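Local atomic coordinates of pesticidal crystal protein Cry4Aa (Bacillus thuringiensis, PDB entry 2C9K), a protein that binds midgut epithelial cells of insects and promotes their colloid-osmotic lysis, acting as a mosquito-larvicidal delta-endotoxin. Residues I81-N86 with R104-L109; L362-K365 with Y370-I373; I437-I442 with K447-T452; I474-A479 with D498-K503; T558-L563 with N597-I602. All coordinates share one frame; numbering follows the deposited sequence.

Contact 1: I81-N86 with R104-L109; sequences ISTYHN and RTQIQL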
# COMPACT_ATOMS: atom_id res chain seq x y z
N ILE A 81 -13.43 11.24 21.09
CA ILE A 81 -12.05 10.77 21.09
C ILE A 81 -11.19 11.66 22.00
O ILE A 81 -10.30 11.16 22.69
CB ILE A 81 -11.46 10.75 19.63
CG1 ILE A 81 -11.73 9.39 18.98
CG2 ILE A 81 -9.95 10.97 19.65
CD1 ILE A 81 -13.19 9.05 18.85
N SER A 82 -11.47 12.96 22.01
CA SER A 82 -10.73 13.90 22.84
C SER A 82 -10.85 13.58 24.33
O SER A 82 -9.85 13.56 25.05
CB SER A 82 -11.21 15.32 22.58
OG SER A 82 -10.97 15.70 21.23
N THR A 83 -12.08 13.35 24.79
CA THR A 83 -12.32 13.04 26.19
C THR A 83 -11.63 11.73 26.56
O THR A 83 -10.96 11.64 27.59
CB THR A 83 -13.83 12.90 26.48
OG1 THR A 83 -14.50 14.12 26.14
CG2 THR A 83 -14.07 12.60 27.95
N TYR A 84 -11.80 10.72 25.72
CA TYR A 84 -11.18 9.43 25.93
C TYR A 84 -9.66 9.60 26.01
O TYR A 84 -9.01 9.05 26.90
CB TYR A 84 -11.50 8.49 24.77
CG TYR A 84 -10.60 7.27 24.71
CD1 TYR A 84 -10.85 6.16 25.51
CD2 TYR A 84 -9.48 7.25 23.88
CE1 TYR A 84 -10.01 5.06 25.48
CE2 TYR A 84 -8.63 6.16 23.85
CZ TYR A 84 -8.90 5.07 24.65
OH TYR A 84 -8.07 3.97 24.63
N HIS A 85 -9.12 10.36 25.07
CA HIS A 85 -7.69 10.60 25.00
C HIS A 85 -7.15 11.25 26.27
O HIS A 85 -6.06 10.91 26.72
CB HIS A 85 -7.36 11.47 23.79
CG HIS A 85 -5.90 11.72 23.60
ND1 HIS A 85 -4.98 10.70 23.53
CD2 HIS A 85 -5.20 12.87 23.45
CE1 HIS A 85 -3.77 11.20 23.34
NE2 HIS A 85 -3.88 12.52 23.28
N ASN A 86 -7.92 12.18 26.85
CA ASN A 86 -7.49 12.86 28.07
C ASN A 86 -7.45 11.92 29.27
O ASN A 86 -6.41 11.78 29.91
CB ASN A 86 -8.40 14.05 28.38
CG ASN A 86 -8.27 15.17 27.37
OD1 ASN A 86 -7.17 15.49 26.91
ND2 ASN A 86 -9.39 15.80 27.03
N ARG A 104 -12.22 2.42 32.02
CA ARG A 104 -13.12 1.41 31.48
C ARG A 104 -14.50 1.96 31.11
O ARG A 104 -15.18 1.41 30.24
CB ARG A 104 -13.25 0.26 32.49
CG ARG A 104 -11.96 -0.53 32.63
CD ARG A 104 -12.10 -1.78 33.48
NE ARG A 104 -12.04 -1.48 34.91
CZ ARG A 104 -11.70 -2.37 35.83
NH1 ARG A 104 -11.39 -3.61 35.47
NH2 ARG A 104 -11.66 -2.03 37.11
N THR A 105 -14.91 3.04 31.76
CA THR A 105 -16.21 3.64 31.47
C THR A 105 -16.09 4.49 30.20
O THR A 105 -16.99 4.50 29.36
CB THR A 105 -16.70 4.52 32.65
OG1 THR A 105 -18.05 4.94 32.42
CG2 THR A 105 -15.82 5.75 32.81
N GLN A 106 -14.96 5.19 30.08
CA GLN A 106 -14.67 6.04 28.93
C GLN A 106 -14.52 5.19 27.67
O GLN A 106 -14.94 5.58 26.58
CB GLN A 106 -13.39 6.83 29.18
CG GLN A 106 -13.20 8.04 28.29
CD GLN A 106 -14.33 9.05 28.43
OE1 GLN A 106 -14.81 9.31 29.52
NE2 GLN A 106 -14.73 9.63 27.31
N ILE A 107 -13.92 4.01 27.82
CA ILE A 107 -13.76 3.10 26.70
C ILE A 107 -15.16 2.69 26.23
O ILE A 107 -15.41 2.56 25.03
CB ILE A 107 -12.96 1.83 27.13
CG1 ILE A 107 -11.50 2.19 27.35
CG2 ILE A 107 -13.10 0.74 26.08
CD1 ILE A 107 -10.63 1.02 27.79
N GLN A 108 -16.07 2.51 27.18
CA GLN A 108 -17.44 2.13 26.87
C GLN A 108 -18.15 3.15 25.99
O GLN A 108 -18.94 2.78 25.12
CB GLN A 108 -18.24 1.96 28.17
CG GLN A 108 -17.79 0.81 29.04
CD GLN A 108 -18.72 0.59 30.23
OE1 GLN A 108 -18.49 -0.31 31.05
NE2 GLN A 108 -19.77 1.40 30.32
N LEU A 109 -17.88 4.43 26.21
CA LEU A 109 -18.50 5.48 25.41
C LEU A 109 -17.94 5.51 24.00
O LEU A 109 -18.69 5.64 23.02
CB LEU A 109 -18.31 6.85 26.07
CG LEU A 109 -19.11 7.11 27.35
CD1 LEU A 109 -18.86 8.53 27.82
CD2 LEU A 109 -20.59 6.88 27.10

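Contact 2: L362-K365 with Y370-I373; sequences LDNK and YNNI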
# COMPACT_ATOMS: atom_id res chain seq x y z
N LEU A 362 6.97 17.27 -24.46
CA LEU A 362 6.46 18.06 -25.57
C LEU A 362 4.94 18.09 -25.51
O LEU A 362 4.32 17.10 -25.14
CB LEU A 362 6.95 17.48 -26.90
CG LEU A 362 8.48 17.48 -27.06
CD1 LEU A 362 8.87 16.89 -28.39
CD2 LEU A 362 9.00 18.90 -26.95
N ASP A 363 4.35 19.23 -25.85
CA ASP A 363 2.91 19.39 -25.82
C ASP A 363 2.33 19.37 -27.23
O ASP A 363 2.20 20.42 -27.87
CB ASP A 363 2.55 20.68 -25.10
CG ASP A 363 1.09 21.06 -25.25
OD1 ASP A 363 0.23 20.15 -25.25
OD2 ASP A 363 0.81 22.27 -25.34
N ASN A 364 1.97 18.18 -27.70
CA ASN A 364 1.42 17.97 -29.03
C ASN A 364 0.17 18.76 -29.40
O ASN A 364 -0.27 18.71 -30.54
CB ASN A 364 1.14 16.48 -29.26
CG ASN A 364 0.22 15.90 -28.20
OD1 ASN A 364 -0.64 15.07 -28.50
ND2 ASN A 364 0.39 16.32 -26.95
N LYS A 365 -0.40 19.48 -28.44
CA LYS A 365 -1.59 20.26 -28.74
C LYS A 365 -2.65 19.36 -29.37
O LYS A 365 -3.19 19.68 -30.43
CB LYS A 365 -1.26 21.39 -29.72
CG LYS A 365 -0.12 22.30 -29.31
CD LYS A 365 -0.51 23.20 -28.15
CE LYS A 365 0.56 24.25 -27.92
NZ LYS A 365 0.83 25.04 -29.15
N TYR A 370 4.73 14.30 -31.50
CA TYR A 370 5.47 13.86 -30.31
C TYR A 370 5.14 14.63 -29.03
O TYR A 370 5.12 15.85 -29.03
CB TYR A 370 6.98 13.96 -30.55
CG TYR A 370 7.51 13.14 -31.71
CD1 TYR A 370 7.94 13.76 -32.89
CD2 TYR A 370 7.55 11.75 -31.65
CE1 TYR A 370 8.40 13.01 -33.97
CE2 TYR A 370 8.01 11.00 -32.72
CZ TYR A 370 8.43 11.63 -33.88
OH TYR A 370 8.85 10.88 -34.96
N ASN A 371 4.87 13.90 -27.95
CA ASN A 371 4.60 14.52 -26.65
C ASN A 371 5.50 13.87 -25.60
O ASN A 371 5.20 13.86 -24.41
CB ASN A 371 3.12 14.41 -26.24
CG ASN A 371 2.61 12.97 -26.15
OD1 ASN A 371 1.45 12.74 -25.82
ND2 ASN A 371 3.47 12.00 -26.45
N ASN A 372 6.63 13.36 -26.10
CA ASN A 372 7.66 12.70 -25.31
C ASN A 372 8.28 13.54 -24.19
O ASN A 372 8.12 14.76 -24.14
CB ASN A 372 8.81 12.26 -26.22
CG ASN A 372 8.38 11.27 -27.26
OD1 ASN A 372 7.33 11.42 -27.89
ND2 ASN A 372 9.19 10.24 -27.46
N ILE A 373 9.00 12.85 -23.31
CA ILE A 373 9.70 13.50 -22.21
C ILE A 373 11.04 13.96 -22.77
O ILE A 373 11.74 13.19 -23.43
CB ILE A 373 9.96 12.51 -21.04
CG1 ILE A 373 8.63 12.07 -20.42
CG2 ILE A 373 10.83 13.15 -19.99
CD1 ILE A 373 8.79 11.08 -19.28

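Contact 3: I437-I442 with K447-T452; sequences IKSLSI and KTQVYT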
# COMPACT_ATOMS: atom_id res chain seq x y z
N ILE A 437 9.02 2.83 -14.64
CA ILE A 437 8.40 3.75 -15.60
C ILE A 437 8.05 2.99 -16.88
O ILE A 437 8.95 2.65 -17.64
CB ILE A 437 9.32 4.91 -15.99
CG1 ILE A 437 9.54 5.83 -14.78
CG2 ILE A 437 8.68 5.71 -17.11
CD1 ILE A 437 10.40 7.05 -15.10
N LYS A 438 6.76 2.72 -17.11
CA LYS A 438 6.32 2.01 -18.31
C LYS A 438 5.83 3.02 -19.32
O LYS A 438 5.64 4.19 -18.99
CB LYS A 438 5.18 1.02 -17.99
CG LYS A 438 5.65 -0.36 -17.61
CD LYS A 438 4.52 -1.25 -17.14
CE LYS A 438 3.58 -1.63 -18.27
NZ LYS A 438 4.12 -2.66 -19.19
N SER A 439 5.61 2.57 -20.55
CA SER A 439 5.15 3.47 -21.59
C SER A 439 4.33 2.73 -22.65
O SER A 439 4.66 1.60 -23.02
CB SER A 439 6.37 4.12 -22.24
OG SER A 439 6.05 5.39 -22.77
N LEU A 440 3.25 3.36 -23.11
CA LEU A 440 2.41 2.80 -24.16
C LEU A 440 2.60 3.67 -25.40
O LEU A 440 2.38 4.88 -25.36
CB LEU A 440 0.93 2.81 -23.75
CG LEU A 440 -0.16 2.62 -24.83
CD1 LEU A 440 0.15 1.43 -25.72
CD2 LEU A 440 -1.52 2.43 -24.16
N SER A 441 3.05 3.05 -26.48
CA SER A 441 3.28 3.77 -27.73
C SER A 441 3.36 2.78 -28.87
O SER A 441 4.02 1.74 -28.77
CB SER A 441 4.58 4.55 -27.67
OG SER A 441 5.68 3.66 -27.75
N ILE A 442 2.69 3.11 -29.96
CA ILE A 442 2.68 2.28 -31.14
C ILE A 442 3.31 3.16 -32.22
O ILE A 442 2.60 3.87 -32.93
CB ILE A 442 1.25 1.91 -31.51
CG1 ILE A 442 0.55 1.33 -30.27
CG2 ILE A 442 1.23 0.93 -32.65
CD1 ILE A 442 -0.92 1.12 -30.43
N LYS A 447 2.70 9.19 -32.86
CA LYS A 447 3.87 9.91 -32.38
C LYS A 447 3.69 10.18 -30.89
O LYS A 447 4.63 10.58 -30.21
CB LYS A 447 4.05 11.23 -33.12
CG LYS A 447 4.51 11.08 -34.54
CD LYS A 447 4.77 12.44 -35.15
CE LYS A 447 5.15 12.32 -36.61
NZ LYS A 447 6.26 11.35 -36.76
N THR A 448 2.47 9.95 -30.40
CA THR A 448 2.17 10.16 -28.99
C THR A 448 2.57 8.95 -28.18
O THR A 448 2.64 7.84 -28.70
CB THR A 448 0.68 10.41 -28.76
OG1 THR A 448 -0.07 9.41 -29.43
CG2 THR A 448 0.28 11.76 -29.28
N GLN A 449 2.81 9.18 -26.90
CA GLN A 449 3.21 8.13 -25.98
C GLN A 449 2.71 8.52 -24.59
O GLN A 449 2.82 9.68 -24.19
CB GLN A 449 4.74 8.03 -25.98
CG GLN A 449 5.31 6.82 -25.29
CD GLN A 449 6.84 6.84 -25.28
OE1 GLN A 449 7.48 5.92 -24.77
NE2 GLN A 449 7.42 7.89 -25.85
N VAL A 450 2.14 7.55 -23.87
CA VAL A 450 1.62 7.78 -22.52
C VAL A 450 2.50 7.05 -21.51
O VAL A 450 2.81 5.86 -21.68
CB VAL A 450 0.18 7.24 -22.37
CG1 VAL A 450 -0.25 7.31 -20.92
CG2 VAL A 450 -0.78 8.05 -23.21
N TYR A 451 2.92 7.75 -20.46
CA TYR A 451 3.77 7.13 -19.46
C TYR A 451 3.03 6.94 -18.14
O TYR A 451 2.00 7.56 -17.90
CB TYR A 451 5.01 7.99 -19.16
CG TYR A 451 5.89 8.34 -20.35
CD1 TYR A 451 5.55 9.39 -21.21
CD2 TYR A 451 7.08 7.67 -20.58
CE1 TYR A 451 6.38 9.75 -22.27
CE2 TYR A 451 7.92 8.02 -21.62
CZ TYR A 451 7.57 9.06 -22.47
OH TYR A 451 8.41 9.42 -23.50
N THR A 452 3.57 6.07 -17.30
CA THR A 452 3.02 5.84 -15.98
C THR A 452 4.23 5.71 -15.08
O THR A 452 5.24 5.11 -15.46
CB THR A 452 2.22 4.54 -15.90
OG1 THR A 452 2.95 3.49 -16.54
CG2 THR A 452 0.86 4.70 -16.55

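Contact 4: I474-A479 with D498-K503; sequences IPAVKA and DLIDFK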
# COMPACT_ATOMS: atom_id res chain seq x y z
N ILE A 474 7.43 -10.15 7.22
CA ILE A 474 8.09 -10.06 5.92
C ILE A 474 7.23 -10.65 4.81
O ILE A 474 7.12 -11.88 4.69
CB ILE A 474 9.44 -10.80 5.89
CG1 ILE A 474 10.42 -10.17 6.89
CG2 ILE A 474 10.04 -10.72 4.49
CD1 ILE A 474 11.80 -10.79 6.87
N PRO A 475 6.60 -9.79 3.99
CA PRO A 475 5.75 -10.22 2.88
C PRO A 475 6.49 -11.24 2.01
O PRO A 475 7.68 -11.09 1.77
CB PRO A 475 5.48 -8.92 2.12
CG PRO A 475 5.49 -7.91 3.20
CD PRO A 475 6.67 -8.32 4.04
N ALA A 476 5.79 -12.27 1.55
CA ALA A 476 6.41 -13.30 0.71
C ALA A 476 6.93 -12.74 -0.62
O ALA A 476 7.82 -13.32 -1.23
CB ALA A 476 5.43 -14.42 0.47
N VAL A 477 6.38 -11.63 -1.07
CA VAL A 477 6.83 -11.06 -2.32
C VAL A 477 8.17 -10.34 -2.17
O VAL A 477 8.73 -9.87 -3.17
CB VAL A 477 5.80 -10.07 -2.93
CG1 VAL A 477 4.58 -10.83 -3.43
CG2 VAL A 477 5.39 -9.03 -1.89
N LYS A 478 8.69 -10.26 -0.95
CA LYS A 478 9.98 -9.61 -0.71
C LYS A 478 11.10 -10.61 -0.99
O LYS A 478 12.27 -10.36 -0.68
CB LYS A 478 10.11 -9.10 0.73
CG LYS A 478 9.22 -7.91 1.08
CD LYS A 478 9.59 -6.67 0.28
CE LYS A 478 11.03 -6.23 0.54
NZ LYS A 478 11.29 -5.98 1.98
N ALA A 479 10.74 -11.74 -1.56
CA ALA A 479 11.69 -12.80 -1.90
C ALA A 479 12.41 -12.42 -3.18
O ALA A 479 11.98 -11.51 -3.89
CB ALA A 479 10.96 -14.11 -2.08
N ASP A 498 0.64 -8.18 -3.26
CA ASP A 498 0.40 -9.49 -3.86
C ASP A 498 0.86 -10.68 -3.03
O ASP A 498 1.53 -10.52 -2.00
CB ASP A 498 1.06 -9.54 -5.24
CG ASP A 498 0.62 -8.39 -6.12
OD1 ASP A 498 -0.58 -8.05 -6.08
OD2 ASP A 498 1.46 -7.84 -6.87
N LEU A 499 0.49 -11.88 -3.49
CA LEU A 499 0.83 -13.12 -2.80
C LEU A 499 1.51 -14.13 -3.73
O LEU A 499 1.42 -14.02 -4.95
CB LEU A 499 -0.43 -13.79 -2.25
CG LEU A 499 -1.56 -12.94 -1.68
CD1 LEU A 499 -2.82 -13.79 -1.60
CD2 LEU A 499 -1.17 -12.41 -0.31
N ILE A 500 2.18 -15.11 -3.14
CA ILE A 500 2.86 -16.16 -3.90
C ILE A 500 1.97 -17.39 -4.01
O ILE A 500 1.41 -17.85 -3.01
CB ILE A 500 4.19 -16.63 -3.22
CG1 ILE A 500 5.28 -15.56 -3.37
CG2 ILE A 500 4.66 -17.94 -3.84
CD1 ILE A 500 6.62 -16.01 -2.79
N ASP A 501 1.85 -17.91 -5.23
CA ASP A 501 1.07 -19.12 -5.50
C ASP A 501 2.13 -20.23 -5.41
O ASP A 501 2.69 -20.66 -6.41
CB ASP A 501 0.48 -19.08 -6.92
CG ASP A 501 -0.67 -20.06 -7.12
OD1 ASP A 501 -0.58 -21.21 -6.62
OD2 ASP A 501 -1.68 -19.68 -7.77
N PHE A 502 2.40 -20.65 -4.18
CA PHE A 502 3.41 -21.65 -3.87
C PHE A 502 3.17 -23.03 -4.48
O PHE A 502 2.36 -23.81 -3.96
CB PHE A 502 3.54 -21.75 -2.35
CG PHE A 502 4.78 -22.45 -1.87
CD1 PHE A 502 5.96 -22.39 -2.61
CD2 PHE A 502 4.78 -23.13 -0.65
CE1 PHE A 502 7.13 -23.00 -2.13
CE2 PHE A 502 5.94 -23.74 -0.17
CZ PHE A 502 7.12 -23.67 -0.91
N LYS A 503 3.87 -23.34 -5.56
CA LYS A 503 3.75 -24.64 -6.22
C LYS A 503 4.98 -25.54 -5.97
O LYS A 503 4.84 -26.74 -5.68
CB LYS A 503 3.54 -24.45 -7.73
CG LYS A 503 2.13 -24.72 -8.23
CD LYS A 503 1.10 -23.84 -7.54
CE LYS A 503 -0.32 -24.14 -8.00
NZ LYS A 503 -0.62 -23.65 -9.38
O HOH W 1 3.74 -11.55 -0.41

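Contact 5: T558-L563 with N597-I602; sequences TDYTNL and NTTVLI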
# COMPACT_ATOMS: atom_id res chain seq x y z
N THR A 558 -11.99 -21.48 -6.14
CA THR A 558 -10.73 -21.19 -6.83
C THR A 558 -10.57 -19.70 -7.04
O THR A 558 -9.56 -19.25 -7.59
CB THR A 558 -10.69 -21.86 -8.20
OG1 THR A 558 -11.73 -21.31 -9.02
CG2 THR A 558 -10.88 -23.36 -8.06
N ASP A 559 -11.55 -18.92 -6.61
CA ASP A 559 -11.45 -17.48 -6.77
C ASP A 559 -10.60 -16.91 -5.65
O ASP A 559 -11.11 -16.61 -4.56
CB ASP A 559 -12.83 -16.82 -6.75
CG ASP A 559 -12.83 -15.49 -7.47
OD1 ASP A 559 -11.79 -14.80 -7.45
OD2 ASP A 559 -13.88 -15.14 -8.06
N TYR A 560 -9.31 -16.76 -5.93
CA TYR A 560 -8.36 -16.25 -4.96
C TYR A 560 -8.38 -14.74 -4.93
O TYR A 560 -8.00 -14.13 -3.93
CB TYR A 560 -6.96 -16.72 -5.31
CG TYR A 560 -6.91 -18.15 -5.77
CD1 TYR A 560 -6.45 -18.47 -7.04
CD2 TYR A 560 -7.36 -19.17 -4.94
CE1 TYR A 560 -6.43 -19.79 -7.47
CE2 TYR A 560 -7.35 -20.50 -5.36
CZ TYR A 560 -6.88 -20.80 -6.63
OH TYR A 560 -6.87 -22.10 -7.05
N THR A 561 -8.80 -14.14 -6.03
CA THR A 561 -8.85 -12.68 -6.13
C THR A 561 -9.72 -12.04 -5.08
O THR A 561 -9.40 -10.96 -4.59
CB THR A 561 -9.35 -12.20 -7.49
OG1 THR A 561 -10.08 -13.25 -8.14
CG2 THR A 561 -8.18 -11.74 -8.35
N ASN A 562 -10.83 -12.69 -4.73
CA ASN A 562 -11.70 -12.12 -3.73
C ASN A 562 -11.77 -12.90 -2.43
O ASN A 562 -12.84 -13.07 -1.85
CB ASN A 562 -13.11 -11.89 -4.31
CG ASN A 562 -13.52 -12.95 -5.33
OD1 ASN A 562 -13.50 -14.16 -5.04
ND2 ASN A 562 -13.90 -12.51 -6.52
N LEU A 563 -10.61 -13.36 -1.96
CA LEU A 563 -10.54 -14.07 -0.69
C LEU A 563 -10.92 -13.11 0.43
O LEU A 563 -10.62 -11.91 0.37
CB LEU A 563 -9.13 -14.60 -0.43
CG LEU A 563 -8.61 -15.75 -1.30
CD1 LEU A 563 -7.26 -16.22 -0.77
CD2 LEU A 563 -9.60 -16.90 -1.28
N ASN A 597 -3.47 -29.97 -7.05
CA ASN A 597 -4.68 -29.18 -7.14
C ASN A 597 -4.97 -28.35 -5.90
O ASN A 597 -5.82 -27.45 -5.93
CB ASN A 597 -5.89 -30.07 -7.46
CG ASN A 597 -5.91 -30.49 -8.92
OD1 ASN A 597 -5.46 -29.75 -9.81
ND2 ASN A 597 -6.46 -31.68 -9.19
N THR A 598 -4.27 -28.62 -4.80
CA THR A 598 -4.47 -27.84 -3.59
C THR A 598 -3.67 -26.54 -3.68
O THR A 598 -2.46 -26.55 -3.52
CB THR A 598 -4.04 -28.61 -2.33
OG1 THR A 598 -4.84 -29.79 -2.21
CG2 THR A 598 -4.24 -27.77 -1.09
N THR A 599 -4.38 -25.45 -3.94
CA THR A 599 -3.77 -24.12 -4.07
C THR A 599 -3.39 -23.55 -2.71
O THR A 599 -4.19 -23.57 -1.77
CB THR A 599 -4.73 -23.11 -4.74
OG1 THR A 599 -4.95 -23.49 -6.10
CG2 THR A 599 -4.15 -21.71 -4.68
N VAL A 600 -2.17 -23.03 -2.61
CA VAL A 600 -1.68 -22.42 -1.38
C VAL A 600 -1.19 -21.01 -1.71
O VAL A 600 -0.37 -20.82 -2.60
CB VAL A 600 -0.51 -23.23 -0.77
CG1 VAL A 600 0.03 -22.52 0.47
CG2 VAL A 600 -0.99 -24.62 -0.40
N LEU A 601 -1.72 -20.02 -1.00
CA LEU A 601 -1.31 -18.65 -1.24
C LEU A 601 -0.52 -18.13 -0.05
O LEU A 601 -1.05 -17.99 1.05
CB LEU A 601 -2.53 -17.77 -1.50
CG LEU A 601 -3.36 -18.17 -2.73
CD1 LEU A 601 -4.55 -17.24 -2.87
CD2 LEU A 601 -2.50 -18.11 -3.99
N ILE A 602 0.76 -17.86 -0.27
CA ILE A 602 1.63 -17.37 0.79
C ILE A 602 1.59 -15.85 0.88
O ILE A 602 1.93 -15.16 -0.08
CB ILE A 602 3.09 -17.77 0.57
CG1 ILE A 602 3.25 -19.29 0.68
CG2 ILE A 602 3.97 -17.08 1.59
CD1 ILE A 602 3.00 -19.82 2.06

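Contact 1: I81-N86 with R104-L109
Tyr84 and Gln106 both turn CG anti to the backbone N (chi1 164° and -162°), which carries the glutamine chain against the tyrosine backbone and the tyrosine ring up beside Ile107. They belong to helices 77-89 and 103-123, an antiparallel pair in the N-terminal helical bundle of the toxin, the pore-forming domain of three-domain Cry proteins. The local axes come within 9.6 Å and run at 161°. Gln106 lies nearest the partner helix at this point: its CG is 3.4 Å from Tyr84 CA. The chain then bends at its second torsion and lays the amide by Thr83, crossing that side chain at about a right angle. The threonine offers its methyl here, whereas Thr83 OG1 is hydrogen-bonded back to Asn79 O one turn earlier. Between 81-86 and 104-109 the contact is van der Waals packing. At its far end the phenol leaves the pair altogether, for Tyr84 OH is hydrogen-bonded to Gln156 OE1 on helix 140-164, the helix whose Ala157 and Gln156 also touch Ile107. Toward helix 103-123 the ring presents its edge, with Ile107 CG1 in the ring plane and 3.7 Å from Tyr84 CE1.

Contact 2: L362-K365 with Y370-I373
Leu362 and Tyr370 lie side by side and point the same way, while Asn364 and Asn371 form a second parallel-pointing pair turned broadly to the other side of the backbone. The four close the base of the loop that joins strands 353-362 and 373-381, a beta hairpin in one of the antiparallel sheets of the beta-prism domain, the middle domain of three-domain Cry toxins. In the first pair contact is made low on the side chains: Leu362 CD1 sits 4.1 Å from Tyr370 CB, and Leu362 CB packs against the Tyr370 carbonyl oxygen. The phenol ring continues away from the leucine to meet Phe312, and its hydroxyl is hydrogen-bonded to Lys447 NZ. In the second pair both asparagines hold CG between the backbone N and the carbonyl carbon (chi1 56° and 58°). Their stems consequently run alongside each other, with Asn364 CB 4.2 Å from Asn371 CB, and their amide planes are steeply inclined to one another. Asn371 ND2 is weakly hydrogen-bonded to Gln449 O, so this side chain reaches toward the neighbouring hairpin. Asn372 points its amide elsewhere again, giving an ND2 hydrogen bond to Phe313 O. The backbones themselves come close at Leu362 and Asn371, where Asn371 CA makes a CA-H...O contact of 3.0 Å with Leu362 O. One residue further on, the loop is pinned by the backbone bond from Leu362 N to Asn372 O, 2.8 Å long with an N-H...O angle of 154°.

Contact 3: I437-I442 with K447-T452
Strands 432-440 and 450-457 pair antiparallel, with Lys438 opposite Thr452 and Leu440 opposite Val450 as hydrogen-bonded pairs, and Ser439 opposite Tyr451 as the non-hydrogen-bonded pair between them. Leu440 and Val450 exchange the straighter bonds, 2.9 Å from Leu440 N to Val450 O and 3.1 Å from Val450 N to Leu440 O. On the face bearing Ser439 and Tyr451, the serine hydroxyl carries the side-chain contact. A first torsion of -153° swings Ser439 OG away from the backbone N and over one face of the Tyr451 ring, offset toward the rim and 3.3 Å above the plane. The same Ser439 OG donates a hydrogen bond to Gln449 OE1 at 2.5 Å, approaching from above the amide's carbonyl plane. The glutamine chain is fully extended, and Gln449 CG rests 3.4 Å from Ser441 CB. On the reverse face Lys438 CB meets Thr452 OG1, whose hydrogen bond goes to Leu286 O. This beta hairpin belongs to the beta-prism domain. Strand 262-267 extends the sheet beyond strand 450-457, helix 279-286 covers Leu440, and Phe334 of strand 329-335 packs on Lys438 and Ser439.

Contact 4: I474-A479 with D498-K503
Ala476 and Ile500 touch through their methyls, Ala476 CB lying 3.8 Å from Ile500 CD1, and the same CD1 also reaches the Ala476 carbonyl oxygen. Beside them Val477 sets CG1 3.4 Å from Asp498 O, its first torsion placing that branch anti to the carbonyl carbon (chi1 -70°). The direct packing is supplemented by a water, which accepts from Val477 N at 2.7 Å and donates to Asp498 O at 2.9 Å. Both parts belong to the C-terminal domain of the toxin, a beta sandwich of the galactose-binding-like kind. The 3-10 turn 476-478 follows directly on strand 471-475, and Lys478 N bonds to Pro475 O across it. Strand 600-609 runs between the two sides of the contact and holds each one: backbone bonds join Ala476 to Asp603 and Ile500 to Ile602. Further out, Asp498 is fixed by the bond of its OD1 to Gly491 N, and Phe506 of strand 505-511 covers Ile500. The direct contact is van der Waals packing of methyl groups on one another and on backbone carbonyls, with the water linking two backbone groups that do not meet directly; Val477 N and Asp498 O thus both find a partner in a largely buried setting.

Contact 5: T558-L563 with N597-I602
Tyr560 and Thr599 approach from opposite directions and are joined by a hydrogen bond between their hydroxyls, Tyr560 OH to Thr599 OG1 at 2.6 Å; either could be the donor. The threonine uses both branches. With OG1 anti to the carbonyl carbon (chi1 -67°), CG2 swings over the tyrosine ring and makes a CH-pi contact, 3.9 Å from the ring centroid and 30° off its normal. The opposite face of the ring carries Thr558 O, which sits over its centre 3.0 Å above the plane. In the C-terminal beta sandwich these groups bring the loop between strands 545-550 and 569-572 onto the start of strand 600-609. The loop is folded there as a type I beta turn from Tyr560 to Leu563, closed by a weak backbone bond, and both end residues of the turn face the strand. Apolar contact centres on one methyl, Leu601 CD1, which meets Tyr560 CB at 3.5 Å and Leu563 CD1 at 3.6 Å. The leucine chain crosses the tyrosine at about a right angle. Leu601 is held by a backbone bond to Ala526 of strand 517-527, and Leu563 packs on that same alanine and on Phe568.

From the N terminus, contact 1 comes first and brings two bundle helices together across a 17-residue connection, far from the rest: its centre is about 40 Å or more from the others. Contacts 2 and 3 follow in the beta-prism domain, each closing a short turn with four residues between its segments. They touch through Asn371, Asn372 and Gln449 as well as at Lys447, so two hairpins of different sheets are tied at their loop ends. Contact 4 then spans 18 residues of the C-terminal sandwich and contact 5 spans 33. These two meet along strand 600-609, where Ala476 CB packs on Ile602 CG2. All five stand in series, with none nested or crossed.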